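Local structure of restriction endonuclease THAI (Thermoplasma acidophilum, 3NDH) at the interface of chains A and B. The protein cuts DNA as a restriction endonuclease, binding its specific substrate DNA by intercalating into the base stack without flipping bases out. Sequence-based numbering; all coordinates share one arbitrary frame. Chains: chain A/B, restriction endonuclease THAI.

Contact 1: the interface of chains A and B. Residues chain A 176-179; chain B 116-117, 119, 122.
B:Asp119 reaches into the A:Gly176–A:Asn178 loop and accepts a hydrogen bond from the backbone amide of A:Gly176, N to carboxylate OD1 2.9 Å, at 159° at the hydrogen. The amide meets OD1 on its syn side, tilted 31° out of the carboxylate plane. At this tight end the carboxylate is shared: its other oxygen, OD2, takes the amide N of B:Lys122 at 2.9 Å on the anti side, a cap on helix 120-129 that fixes the rotation of the group. Glycine suits the donor position, since it takes positive phi easily, and the missing side chain may ease the acid's approach. An alanine in place of B:Asp119 would probably leave the A:Gly176 amide without its partner across the interface and the helix start uncapped. The aliphatic part of B:Lys122 packs on the same loop, CE 3.8 Å from A:Asn178 CB. Beyond it the contact is looser and wet. With CG of A:Asn178 anti to the backbone N (chi1 178°), the amide crosses B:Thr117 nearly at right angles. Water 1 joins A:Asn178 ND2 (3.0 Å) to B:Thr117 OG1, while water 2 links A:Asn178 OD1 (2.8 Å) to the amide of B:Asp119. The site pairs a chain A loop with the chain B loop leading into helix 120-129.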
ATOM      1  N   GLY A 176      13.210   0.760  19.801  1.00 18.72           N
ATOM      2  CA  GLY A 176      14.152  -0.355  19.721  1.00 19.11           C
ATOM      3  C   GLY A 176      13.555  -1.559  19.024  1.00 19.04           C
ATOM      4  O   GLY A 176      14.170  -2.621  18.971  1.00 20.83           O
ATOM      5  N   THR A 177      12.330  -1.406  18.541  1.00 18.06           N
ATOM      6  CA  THR A 177      11.718  -2.377  17.624  1.00 17.51           C
ATOM      7  C   THR A 177      11.453  -1.663  16.298  1.00 16.49           C
ATOM      8  O   THR A 177      11.696  -0.474  16.178  1.00 16.08           O
ATOM      9  CB  THR A 177      10.390  -2.973  18.174  1.00 17.84           C
ATOM     10  OG1 THR A 177       9.347  -2.002  18.122  1.00 19.32           O
ATOM     11  CG2 THR A 177      10.552  -3.447  19.617  1.00 19.64           C
ATOM     12  N   ASN A 178      10.953  -2.397  15.308  1.00 15.32           N
ATOM     13  CA  ASN A 178      10.608  -1.834  13.992  1.00 14.19           C
ATOM     14  C   ASN A 178       9.098  -1.929  13.781  1.00 14.52           C
ATOM     15  O   ASN A 178       8.637  -2.850  13.128  1.00 14.56           O
ATOM     16  CB  ASN A 178      11.385  -2.600  12.920  1.00 13.85           C
ATOM     17  CG  ASN A 178      11.067  -2.139  11.505  1.00 13.47           C
ATOM     18  OD1 ASN A 178      10.537  -1.049  11.296  1.00 13.58           O
ATOM     19  ND2 ASN A 178      11.456  -2.941  10.531  1.00 13.07           N
ATOM     20  N   PRO A 179       8.326  -0.997  14.368  1.00 14.03           N
ATOM     21  CA  PRO A 179       6.871  -1.006  14.249  1.00 14.62           C
ATOM     22  C   PRO A 179       6.380  -0.127  13.101  1.00 14.28           C
ATOM     23  O   PRO A 179       7.171   0.377  12.312  1.00 14.02           O
ATOM     24  CB  PRO A 179       6.435  -0.428  15.585  1.00 15.44           C
ATOM     25  CG  PRO A 179       7.456   0.605  15.838  1.00 14.16           C
ATOM     26  CD  PRO A 179       8.763   0.100  15.256  1.00 15.32           C
TER
ATOM     27  N   TRP B 116      12.443   0.443   5.146  1.00 12.42           N
ATOM     28  CA  TRP B 116      11.272   1.234   5.542  1.00 11.81           C
ATOM     29  C   TRP B 116      11.138   1.354   7.066  1.00 12.91           C
ATOM     30  O   TRP B 116      10.054   1.447   7.621  1.00 13.28           O
ATOM     31  CB  TRP B 116      10.009   0.684   4.861  1.00 12.19           C
ATOM     32  CG  TRP B 116      10.096   0.731   3.368  1.00 11.27           C
ATOM     33  CD1 TRP B 116      10.409  -0.297   2.537  1.00 12.38           C
ATOM     34  CD2 TRP B 116       9.887   1.883   2.532  1.00 11.89           C
ATOM     35  NE1 TRP B 116      10.375   0.127   1.224  1.00 12.20           N
ATOM     36  CE2 TRP B 116      10.058   1.461   1.196  1.00 12.62           C
ATOM     37  CE3 TRP B 116       9.511   3.216   2.786  1.00 12.37           C
ATOM     38  CZ2 TRP B 116       9.918   2.322   0.118  1.00 12.53           C
ATOM     39  CZ3 TRP B 116       9.353   4.077   1.702  1.00 13.32           C
ATOM     40  CH2 TRP B 116       9.566   3.621   0.384  1.00 12.61           C
ATOM     41  N   THR B 117      12.293   1.425   7.716  1.00 13.43           N
ATOM     42  CA  THR B 117      12.445   1.518   9.167  1.00 14.26           C
ATOM     43  C   THR B 117      12.696   2.953   9.586  1.00 14.48           C
ATOM     44  O   THR B 117      13.596   3.604   9.073  1.00 15.66           O
ATOM     45  CB  THR B 117      13.655   0.681   9.604  1.00 13.92           C
ATOM     46  OG1 THR B 117      13.420  -0.677   9.215  1.00 14.28           O
ATOM     47  CG2 THR B 117      13.929   0.748  11.125  1.00 16.24           C
ATOM     48  N   ASP B 119      12.346   3.635  13.227  1.00 15.41           N
ATOM     49  CA  ASP B 119      12.888   3.501  14.579  1.00 16.08           C
ATOM     50  C   ASP B 119      14.352   3.922  14.607  1.00 16.16           C
ATOM     51  O   ASP B 119      15.153   3.415  13.820  1.00 17.06           O
ATOM     52  CB  ASP B 119      12.788   2.065  15.077  1.00 16.20           C
ATOM     53  CG  ASP B 119      13.373   1.897  16.462  1.00 17.22           C
ATOM     54  OD1 ASP B 119      12.738   2.360  17.419  1.00 16.86           O
ATOM     55  OD2 ASP B 119      14.494   1.343  16.610  1.00 16.81           O
ATOM     56  N   LYS B 122      17.048   0.921  15.324  1.00 18.11           N
ATOM     57  CA  LYS B 122      17.111  -0.039  14.239  1.00 18.39           C
ATOM     58  C   LYS B 122      17.663   0.612  12.973  1.00 17.10           C
ATOM     59  O   LYS B 122      18.328  -0.044  12.174  1.00 17.38           O
ATOM     60  CB  LYS B 122      15.733  -0.610  13.965  1.00 18.16           C
ATOM     61  CG  LYS B 122      15.089  -1.340  15.148  1.00 22.51           C
ATOM     62  CD  LYS B 122      15.465  -2.777  15.196  1.00 24.01           C
ATOM     63  CE  LYS B 122      14.872  -3.595  14.074  1.00 24.62           C
ATOM     64  NZ  LYS B 122      15.530  -4.920  14.062  1.00 26.22           N
TER
HETATM   65  O   HOH W   1      11.334  -1.859   7.780  1.00 13.68           O
HETATM   66  O   HOH W   2      10.295   1.522  12.282  1.00 14.63           O

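Contact 2: the interface of chains A and B. Residues chain A 49-51, 53; chain B 83-85.
A:Arg50 lays its side chain against the B:Leu83–B:Ile85 loop in this contact between two copies of a ThaI-family restriction endonuclease, where the turn between short strands 49-50 and 53-54 meets the other subunit. The polar contacts are a pair of guanidinium hydrogen bonds to successive backbone carbonyls. NE of A:Arg50 reaches B:Leu83 O at 2.8 Å, nearly straight at 169°, with the acceptor in the guanidinium plane; NH2 reaches B:Pro84 O, also at 2.8 Å, but more bent and tilted from that plane. Both donors lie above the carbonyl planes. A bend at chi3 (71°) turns the otherwise extended chain so that NE and NH2 face the loop together. Arginine suits this place because its flat, multi-donor head can span two neighbouring carbonyls, and B:Pro84 is likely to stiffen the backbone that presents them. The apolar contacts lie nearer the backbone. B:Ile85 sets CB 3.8 Å from A:Arg50 CB, its CD1 branch reaching A:Ser49 CA at 4.1 Å while CG2 turns to the backbone O of A:Lys53 (3.5 Å). A branched residue can thus touch both arms of the turn. At its bend, A:Ala51, with positive phi, offers a small methyl that fits against the loop, CB 4.0 Å from B:Pro84 CA.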
ATOM      1  N   SER A  49      -1.057  -9.206  -2.749  0.50 12.49           N
ATOM      2  CA  SER A  49      -0.157 -10.175  -2.134  0.50 12.39           C
ATOM      3  C   SER A  49       1.093 -10.400  -2.984  0.50 13.23           C
ATOM      4  O   SER A  49       1.232  -9.842  -4.077  0.50 14.64           O
ATOM      5  CB  SER A  49      -0.884 -11.507  -1.940  0.50 12.80           C
ATOM      6  OG  SER A  49      -1.944 -11.380  -1.007  0.50 10.26           O
ATOM      7  N   ARG A  50       2.025 -11.173  -2.445  1.00 13.43           N
ATOM      8  CA  ARG A  50       3.114 -11.709  -3.225  1.00 13.36           C
ATOM      9  C   ARG A  50       3.522 -12.971  -2.502  1.00 13.23           C
ATOM     10  O   ARG A  50       3.693 -12.957  -1.294  1.00 13.03           O
ATOM     11  CB  ARG A  50       4.245 -10.697  -3.379  1.00 13.02           C
ATOM     12  CG  ARG A  50       5.179 -11.021  -4.551  1.00 13.94           C
ATOM     13  CD  ARG A  50       6.237  -9.962  -4.751  1.00 15.86           C
ATOM     14  NE  ARG A  50       7.185 -10.038  -3.650  1.00 15.36           N
ATOM     15  CZ  ARG A  50       8.069  -9.105  -3.334  1.00 15.13           C
ATOM     16  NH1 ARG A  50       8.114  -7.985  -4.035  1.00 17.44           N
ATOM     17  NH2 ARG A  50       8.867  -9.261  -2.300  1.00 17.98           N
ATOM     18  N   ALA A  51       3.721 -14.053  -3.265  1.00 14.24           N
ATOM     19  CA  ALA A  51       3.988 -15.393  -2.707  1.00 14.87           C
ATOM     20  C   ALA A  51       2.935 -15.800  -1.672  1.00 14.70           C
ATOM     21  O   ALA A  51       3.262 -16.442  -0.673  1.00 15.10           O
ATOM     22  CB  ALA A  51       5.381 -15.459  -2.101  1.00 14.95           C
ATOM     23  N   LYS A  53       1.417 -14.056   0.497  0.50 13.96           N
ATOM     24  CA  LYS A  53       1.458 -13.257   1.712  0.50 13.45           C
ATOM     25  C   LYS A  53       0.845 -11.904   1.425  0.50 12.09           C
ATOM     26  O   LYS A  53       1.189 -11.261   0.425  0.50 12.66           O
ATOM     27  CB  LYS A  53       2.899 -13.071   2.169  0.50 13.70           C
ATOM     28  CG  LYS A  53       3.692 -14.361   2.291  0.50 15.96           C
ATOM     29  CD  LYS A  53       3.161 -15.254   3.391  0.50 17.76           C
ATOM     30  CE  LYS A  53       3.501 -16.708   3.126  0.50 20.05           C
ATOM     31  NZ  LYS A  53       2.897 -17.597   4.146  0.50 21.29           N
TER
ATOM     32  N   LEU B  83       8.425 -14.467  -3.919  1.00 14.53           N
ATOM     33  CA  LEU B  83       9.098 -13.936  -2.742  1.00 14.97           C
ATOM     34  C   LEU B  83       8.052 -13.288  -1.840  1.00 14.13           C
ATOM     35  O   LEU B  83       7.209 -12.546  -2.329  1.00 13.44           O
ATOM     36  CB  LEU B  83      10.140 -12.883  -3.133  1.00 16.06           C
ATOM     37  CG  LEU B  83      11.415 -13.352  -3.820  1.00 19.90           C
ATOM     38  CD1 LEU B  83      11.124 -13.798  -5.219  1.00 22.26           C
ATOM     39  CD2 LEU B  83      12.456 -12.256  -3.819  1.00 22.87           C
ATOM     40  N   PRO B  84       8.090 -13.574  -0.529  0.50 13.35           N
ATOM     41  CA  PRO B  84       7.148 -12.927   0.389  0.50 13.59           C
ATOM     42  C   PRO B  84       7.082 -11.420   0.142  0.50 13.34           C
ATOM     43  O   PRO B  84       8.111 -10.807  -0.137  0.50 14.65           O
ATOM     44  CB  PRO B  84       7.762 -13.203   1.764  0.50 14.26           C
ATOM     45  CG  PRO B  84       8.534 -14.461   1.585  0.50 13.77           C
ATOM     46  CD  PRO B  84       9.029 -14.465   0.174  0.50 13.57           C
ATOM     47  N   ILE B  85       5.903 -10.813   0.275  1.00 12.88           N
ATOM     48  CA  ILE B  85       5.756  -9.390  -0.006  1.00 12.62           C
ATOM     49  C   ILE B  85       6.553  -8.509   0.968  1.00 13.00           C
ATOM     50  O   ILE B  85       6.924  -7.383   0.605  1.00 13.05           O
ATOM     51  CB  ILE B  85       4.271  -8.996  -0.036  1.00 12.27           C
ATOM     52  CG1 ILE B  85       4.100  -7.661  -0.741  1.00 12.02           C
ATOM     53  CG2 ILE B  85       3.638  -8.990   1.352  1.00 12.76           C
ATOM     54  CD1 ILE B  85       2.680  -7.412  -1.197  1.00 14.65           C
TER

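Contact 3: the interface of chains A and B. Residues chain A 214-215, 218; chain B 61, 64-65, 68.
A largely apolar packing of a C-terminal segment on a partner helix brings the subunits together here: A:Ala214, A:Phe215 and A:Trp218 lie on helix 58-74 of chain B, and the two-fold twin makes the exchange reciprocal, which is likely to tie the two copies together. A:Trp218 is laid with one indole face on B:Ile65, whose CG1 stands 3.7 Å from the six-membered ring centroid in a CH-pi contact. The isoleucine's chi1 of -70° places CG1 opposite the carbonyl carbon, pointing that methylene at the ring and running CD1 out toward its far rim. B:Leu61 adds CD1 at 3.9 Å from CZ2 of A:Trp218, approaching crosswise. B:Arg64 works along its length: CG packs 3.6 Å from CD1 of A:Phe215, and the methyl of A:Ala214 covers one guanidinium face, with ring and guanidinium planes of A:Phe215 and B:Arg64 steeply inclined. At the guanidinium edge, water 3 lies in plane, 2.7 Å from B:Arg64 NH1, and also meets A:Trp218 NE1 and A:Ala214 O, each at 2.9 Å, so the indole N-H is satisfied through solvent. B:Ser68, small enough to let A:Trp218 CB approach, bonds its OG to B:Arg64 O at 2.8 Å. The site sits where the loop before helix 216-223 and that helix's first turn cross the neighbour's helix 58-74.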
ATOM      1  N   ALA A 214      -1.719 -12.479 -10.515  0.50 18.07           N
ATOM      2  CA  ALA A 214      -1.555 -11.027 -10.540  0.50 17.33           C
ATOM      3  C   ALA A 214      -0.768 -10.516 -11.733  0.50 16.42           C
ATOM      4  O   ALA A 214      -0.988  -9.397 -12.194  0.50 16.29           O
ATOM      5  CB  ALA A 214      -0.878 -10.561  -9.253  0.50 17.35           C
ATOM      6  N   PHE A 215       0.165 -11.331 -12.215  1.00 15.58           N
ATOM      7  CA  PHE A 215       1.112 -10.918 -13.270  1.00 15.57           C
ATOM      8  C   PHE A 215       0.524 -11.061 -14.662  1.00 15.25           C
ATOM      9  O   PHE A 215       0.974 -10.390 -15.574  1.00 15.14           O
ATOM     10  CB  PHE A 215       2.403 -11.733 -13.180  1.00 15.63           C
ATOM     11  CG  PHE A 215       3.080 -11.601 -11.864  1.00 14.91           C
ATOM     12  CD1 PHE A 215       3.985 -10.577 -11.628  1.00 15.12           C
ATOM     13  CD2 PHE A 215       2.808 -12.487 -10.844  1.00 17.45           C
ATOM     14  CE1 PHE A 215       4.580 -10.437 -10.398  1.00 16.35           C
ATOM     15  CE2 PHE A 215       3.396 -12.347  -9.610  1.00 17.03           C
ATOM     16  CZ  PHE A 215       4.306 -11.342  -9.398  1.00 16.68           C
ATOM     17  N   TRP A 218      -0.350  -8.001 -16.928  1.00 13.56           N
ATOM     18  CA  TRP A 218       0.769  -7.198 -17.350  1.00 13.56           C
ATOM     19  C   TRP A 218       1.648  -7.943 -18.338  1.00 13.52           C
ATOM     20  O   TRP A 218       2.108  -7.327 -19.292  1.00 13.42           O
ATOM     21  CB  TRP A 218       1.543  -6.714 -16.127  1.00 13.30           C
ATOM     22  CG  TRP A 218       0.688  -6.019 -15.125  1.00 13.45           C
ATOM     23  CD1 TRP A 218       0.332  -6.505 -13.916  1.00 13.13           C
ATOM     24  CD2 TRP A 218       0.014  -4.758 -15.270  1.00 13.14           C
ATOM     25  NE1 TRP A 218      -0.505  -5.613 -13.269  1.00 14.56           N
ATOM     26  CE2 TRP A 218      -0.707  -4.532 -14.082  1.00 13.33           C
ATOM     27  CE3 TRP A 218      -0.020  -3.786 -16.273  1.00 12.96           C
ATOM     28  CZ2 TRP A 218      -1.475  -3.388 -13.883  1.00 14.45           C
ATOM     29  CZ3 TRP A 218      -0.782  -2.651 -16.073  1.00 14.11           C
ATOM     30  CH2 TRP A 218      -1.490  -2.459 -14.885  1.00 14.39           C
TER
ATOM     31  N   LEU B  61       2.476  -2.019  -7.227  1.00 12.59           N
ATOM     32  CA  LEU B  61       1.902  -2.343  -8.524  1.00 12.68           C
ATOM     33  C   LEU B  61       2.873  -2.106  -9.695  1.00 12.81           C
ATOM     34  O   LEU B  61       2.981  -2.907 -10.623  1.00 12.51           O
ATOM     35  CB  LEU B  61       0.584  -1.583  -8.695  1.00 13.27           C
ATOM     36  CG  LEU B  61      -0.295  -1.908  -9.887  1.00 15.47           C
ATOM     37  CD1 LEU B  61      -0.432  -3.423 -10.106  1.00 17.63           C
ATOM     38  CD2 LEU B  61      -1.691  -1.236  -9.733  1.00 14.82           C
ATOM     39  N   ARG B  64       5.135  -5.055  -9.966  1.00 11.77           N
ATOM     40  CA  ARG B  64       4.490  -6.145 -10.691  1.00 12.53           C
ATOM     41  C   ARG B  64       4.628  -5.962 -12.193  1.00 11.65           C
ATOM     42  O   ARG B  64       4.849  -6.915 -12.924  1.00 12.83           O
ATOM     43  CB  ARG B  64       3.000  -6.238 -10.317  1.00 13.84           C
ATOM     44  CG  ARG B  64       2.389  -7.572 -10.535  1.00 16.81           C
ATOM     45  CD  ARG B  64       0.964  -7.573 -10.043  1.00 18.11           C
ATOM     46  NE  ARG B  64       0.837  -7.501  -8.591  1.00 18.89           N
ATOM     47  CZ  ARG B  64      -0.224  -7.032  -7.928  1.00 20.94           C
ATOM     48  NH1 ARG B  64      -1.278  -6.573  -8.570  1.00 18.76           N
ATOM     49  NH2 ARG B  64      -0.229  -7.001  -6.604  1.00 24.08           N
ATOM     50  N   ILE B  65       4.506  -4.738 -12.672  1.00 11.13           N
ATOM     51  CA  ILE B  65       4.653  -4.441 -14.082  1.00 11.55           C
ATOM     52  C   ILE B  65       6.094  -4.714 -14.565  1.00 11.64           C
ATOM     53  O   ILE B  65       6.310  -5.290 -15.642  1.00 12.32           O
ATOM     54  CB  ILE B  65       4.265  -2.979 -14.356  1.00 11.10           C
ATOM     55  CG1 ILE B  65       2.757  -2.815 -14.188  1.00 12.12           C
ATOM     56  CG2 ILE B  65       4.691  -2.523 -15.738  1.00 13.46           C
ATOM     57  CD1 ILE B  65       2.313  -1.364 -13.962  1.00 13.67           C
ATOM     58  N   SER B  68       6.777  -8.379 -14.635  1.00 11.69           N
ATOM     59  CA  SER B  68       6.123  -8.935 -15.792  1.00 11.01           C
ATOM     60  C   SER B  68       6.901  -8.704 -17.075  1.00 11.55           C
ATOM     61  O   SER B  68       6.896  -9.558 -17.961  1.00 11.93           O
ATOM     62  CB  SER B  68       4.719  -8.343 -15.886  1.00 11.50           C
ATOM     63  OG  SER B  68       3.909  -8.755 -14.791  1.00 12.16           O
TER
HETATM   64  O   HOH W   3      -1.962  -6.912 -11.162  1.00 20.15           O

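Contacts 2 and 3 are neighbours, with the centres of their C-alpha atoms about 13 Å apart, whereas contact 1 lies about 21 Å from contact 2 and 29 Å from contact 3. They share no residues, but chain B contributes from helix 58-74 in contact 3, the stretch that follows it in contact 2, and the start of helix 120-129 in contact 1. Chain A answers with its C-terminal segment in contact 3, the short strand turn in contact 2 and a loop in contact 1. Since the two-fold repeats each contact with the chains exchanged, the subunits are joined at several separated places, which probably holds their relative orientation on the DNA.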